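Local coordinates for outer membrane protein SusF (Bacteroides thetaiotaomicron, PDB 4FE9) that binds starch at the bacterial cell surface through its carbohydrate-binding modules, before the glycan is transported into the periplasm for degradation, at residues A383-Q388 and C415-A420. Numbering follows the deposited sequence.
Sequences AQLVEQ and CVNPKA. With NA (sodium ion), chain I.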
ATOM      1  N   ALA A 383      20.394  20.479 -19.165  1.00 28.65           N
ATOM      2  CA  ALA A 383      19.056  20.723 -18.671  1.00 27.88           C
ATOM      3  C   ALA A 383      18.184  19.598 -19.141  1.00 26.44           C
ATOM      4  O   ALA A 383      18.063  19.379 -20.329  1.00 26.60           O
ATOM      5  CB  ALA A 383      18.533  22.049 -19.208  1.00 28.30           C
ATOM      6  N   GLN A 384      17.610  18.853 -18.192  1.00 25.52           N
ATOM      7  CA  GLN A 384      16.879  17.610 -18.496  1.00 25.04           C
ATOM      8  C   GLN A 384      15.437  17.688 -18.038  1.00 24.34           C
ATOM      9  O   GLN A 384      15.178  17.968 -16.879  1.00 23.87           O
ATOM     10  CB  GLN A 384      17.554  16.405 -17.805  1.00 24.52           C
ATOM     11  CG  GLN A 384      18.784  15.854 -18.522  1.00 23.50           C
ATOM     12  CD  GLN A 384      19.476  14.747 -17.705  1.00 21.25           C
ATOM     13  OE1 GLN A 384      18.813  13.968 -17.017  1.00 19.46           O
ATOM     14  NE2 GLN A 384      20.795  14.725 -17.729  1.00 23.76           N
ATOM     15  N   LEU A 385      14.532  17.223 -18.891  1.00 24.57           N
ATOM     16  CA  LEU A 385      13.106  17.178 -18.567  1.00 26.35           C
ATOM     17  C   LEU A 385      12.549  18.594 -18.303  1.00 27.37           C
ATOM     18  O   LEU A 385      11.688  18.776 -17.453  1.00 26.18           O
ATOM     19  CB  LEU A 385      12.841  16.264 -17.337  1.00 26.48           C
ATOM     20  CG  LEU A 385      13.111  14.749 -17.393  1.00 23.72           C
ATOM     21  CD1 LEU A 385      12.652  14.061 -16.073  1.00 21.03           C
ATOM     22  CD2 LEU A 385      12.450  14.097 -18.577  1.00 17.60           C
ATOM     23  N   VAL A 386      13.088  19.593 -19.001  1.00 28.52           N
ATOM     24  CA  VAL A 386      12.685  20.977 -18.761  1.00 29.57           C
ATOM     25  C   VAL A 386      11.643  21.422 -19.753  1.00 29.73           C
ATOM     26  O   VAL A 386      11.275  20.676 -20.667  1.00 30.64           O
ATOM     27  CB  VAL A 386      13.884  21.938 -18.783  1.00 29.22           C
ATOM     28  CG1 VAL A 386      14.726  21.742 -17.539  1.00 30.28           C
ATOM     29  CG2 VAL A 386      14.726  21.719 -20.070  1.00 30.17           C
ATOM     30  N   GLU A 387      11.014  22.556 -19.448  1.00 30.94           N
ATOM     31  CA  GLU A 387       9.857  23.050 -20.212  1.00 30.80           C
ATOM     32  C   GLU A 387      10.139  23.184 -21.731  1.00 29.50           C
ATOM     33  O   GLU A 387       9.267  22.928 -22.553  1.00 29.83           O
ATOM     34  CB  GLU A 387       9.417  24.408 -19.635  1.00 31.44           C
ATOM     35  CG  GLU A 387       8.055  24.912 -20.116  1.00 35.63           C
ATOM     36  CD  GLU A 387       7.594  26.169 -19.337  1.00 50.92           C
ATOM     37  OE1 GLU A 387       8.447  26.793 -18.653  1.00 43.68           O
ATOM     38  OE2 GLU A 387       6.382  26.507 -19.391  1.00 53.50           O
ATOM     39  N   GLN A 388      11.343  23.620 -22.082  1.00 29.39           N
ATOM     40  CA  GLN A 388      11.717  23.817 -23.494  1.00 30.32           C
ATOM     41  C   GLN A 388      11.808  22.503 -24.272  1.00 30.15           C
ATOM     42  O   GLN A 388      11.597  22.468 -25.512  1.00 29.81           O
ATOM     43  CB  GLN A 388      13.051  24.552 -23.587  1.00 30.29           C
ATOM     44  CG  GLN A 388      13.126  25.813 -22.733  1.00 33.18           C
ATOM     45  CD  GLN A 388      13.179  25.494 -21.276  1.00 43.60           C
ATOM     46  OE1 GLN A 388      12.391  24.686 -20.782  1.00 40.05           O
ATOM     47  NE2 GLN A 388      14.140  26.085 -20.572  1.00 48.57           N
ATOM     48  N   CYS A 415      11.802  10.651 -24.084  1.00 17.35           N
ATOM     49  CA  CYS A 415      11.196   9.931 -22.971  1.00 17.58           C
ATOM     50  C   CYS A 415       9.865  10.528 -22.469  1.00 18.41           C
ATOM     51  O   CYS A 415       9.444  11.624 -22.898  1.00 16.23           O
ATOM     52  CB  CYS A 415      12.181   9.793 -21.809  1.00 16.05           C
ATOM     53  SG  CYS A 415      12.464  11.348 -20.911  1.00 17.66           S
ATOM     54  N   VAL A 416       9.169   9.743 -21.650  1.00 17.06           N
ATOM     55  CA  VAL A 416       8.304  10.276 -20.594  1.00 18.61           C
ATOM     56  C   VAL A 416       8.993  10.076 -19.252  1.00 19.94           C
ATOM     57  O   VAL A 416      10.090   9.524 -19.196  1.00 21.56           O
ATOM     58  CB  VAL A 416       6.953   9.551 -20.573  1.00 17.45           C
ATOM     59  CG1 VAL A 416       6.223   9.742 -21.913  1.00 14.23           C
ATOM     60  CG2 VAL A 416       7.164   8.067 -20.295  1.00 14.93           C
ATOM     61  N   ASN A 417       8.402  10.612 -18.188  1.00 19.80           N
ATOM     62  CA  ASN A 417       8.883  10.362 -16.837  1.00 20.03           C
ATOM     63  C   ASN A 417       7.709  10.419 -15.845  1.00 20.01           C
ATOM     64  O   ASN A 417       7.362  11.474 -15.372  1.00 19.44           O
ATOM     65  CB  ASN A 417       9.939  11.411 -16.443  1.00 19.30           C
ATOM     66  CG  ASN A 417      10.492  11.201 -15.007  1.00 23.79           C
ATOM     67  OD1 ASN A 417      10.466  12.123 -14.168  1.00 20.64           O
ATOM     68  ND2 ASN A 417      11.064   9.999 -14.750  1.00 18.75           N
ATOM     69  N   PRO A 418       7.133   9.258 -15.501  1.00 20.19           N
ATOM     70  CA  PRO A 418       6.037   9.232 -14.502  1.00 19.42           C
ATOM     71  C   PRO A 418       6.441   9.763 -13.118  1.00 19.46           C
ATOM     72  O   PRO A 418       7.619   9.753 -12.753  1.00 17.09           O
ATOM     73  CB  PRO A 418       5.660   7.741 -14.423  1.00 20.15           C
ATOM     74  CG  PRO A 418       6.302   7.110 -15.698  1.00 19.25           C
ATOM     75  CD  PRO A 418       7.538   7.906 -15.921  1.00 19.86           C
ATOM     76  N   LYS A 419       5.452  10.233 -12.358  1.00 19.43           N
ATOM     77  CA  LYS A 419       5.691  10.698 -10.984  1.00 21.90           C
ATOM     78  C   LYS A 419       6.510   9.708 -10.219  1.00 21.16           C
ATOM     79  O   LYS A 419       7.384  10.092  -9.448  1.00 22.23           O
ATOM     80  CB  LYS A 419       4.354  10.927 -10.237  1.00 21.07           C
ATOM     81  CG  LYS A 419       3.825  12.355 -10.326  1.00 27.00           C
ATOM     82  CD  LYS A 419       4.295  13.043 -11.631  1.00 43.70           C
ATOM     83  CE  LYS A 419       3.816  14.517 -11.729  1.00 51.87           C
ATOM     84  NZ  LYS A 419       4.163  15.118 -13.070  1.00 49.72           N
ATOM     85  N   ALA A 420       6.084   8.446 -10.266  1.00 22.45           N
ATOM     86  CA  ALA A 420       6.657   7.398  -9.393  1.00 22.82           C
ATOM     87  C   ALA A 420       8.131   7.126  -9.703  1.00 22.54           C
ATOM     88  O   ALA A 420       8.816   6.465  -8.927  1.00 24.46           O
ATOM     89  CB  ALA A 420       5.845   6.109  -9.507  1.00 22.15           C
TER
HETATM   90 NA    NA I 514      17.879  19.584 -22.485  1.00 33.33          NA
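Leu385 and Asn417 mark the closest backbone approach, their CA atoms 8.2 Å apart, a spacing too wide for main-chain pairing, so the contact is made by side chains. Leu385 supplies the whole of the first loop's share, and its two methyls reach different partners. Its CD2 lies 3.6 Å from Cys415 SG, an apolar meeting of methyl and sulfur. Leu385 CD1 lies over the face of the Asn417 amide, 3.5 Å from Asn417 OD1, the side chains crossing at about a right angle. The leucine CB points toward 415-420, and chi1 -65°, with CG anti to the carbonyl carbon and beside the backbone N, together with the extended chi2, directs the two methyls to Cys415 and Asn417. Its backbone has a positive phi, 61°, in the left-handed region that residues other than glycine enter less often, consistent with a tight bend. Asn417 ND2 makes weak hydrogen bonds to Val421 O and Ser422 O, which probably limit the amide's rotation. Just 121 Å² is buried in all. Two residues earlier, Ala383 O binds the sodium ion at 2.2 Å, completing a site with Ser377, Tyr378, Gly380 and Asp389. In the third carbohydrate-binding module, the contact joins this sodium-binding loop to the end of strand 410-415 and the loop that follows it, and Leu385 and Cys415 both pack on Met373 of the adjacent antiparallel strand 371-374.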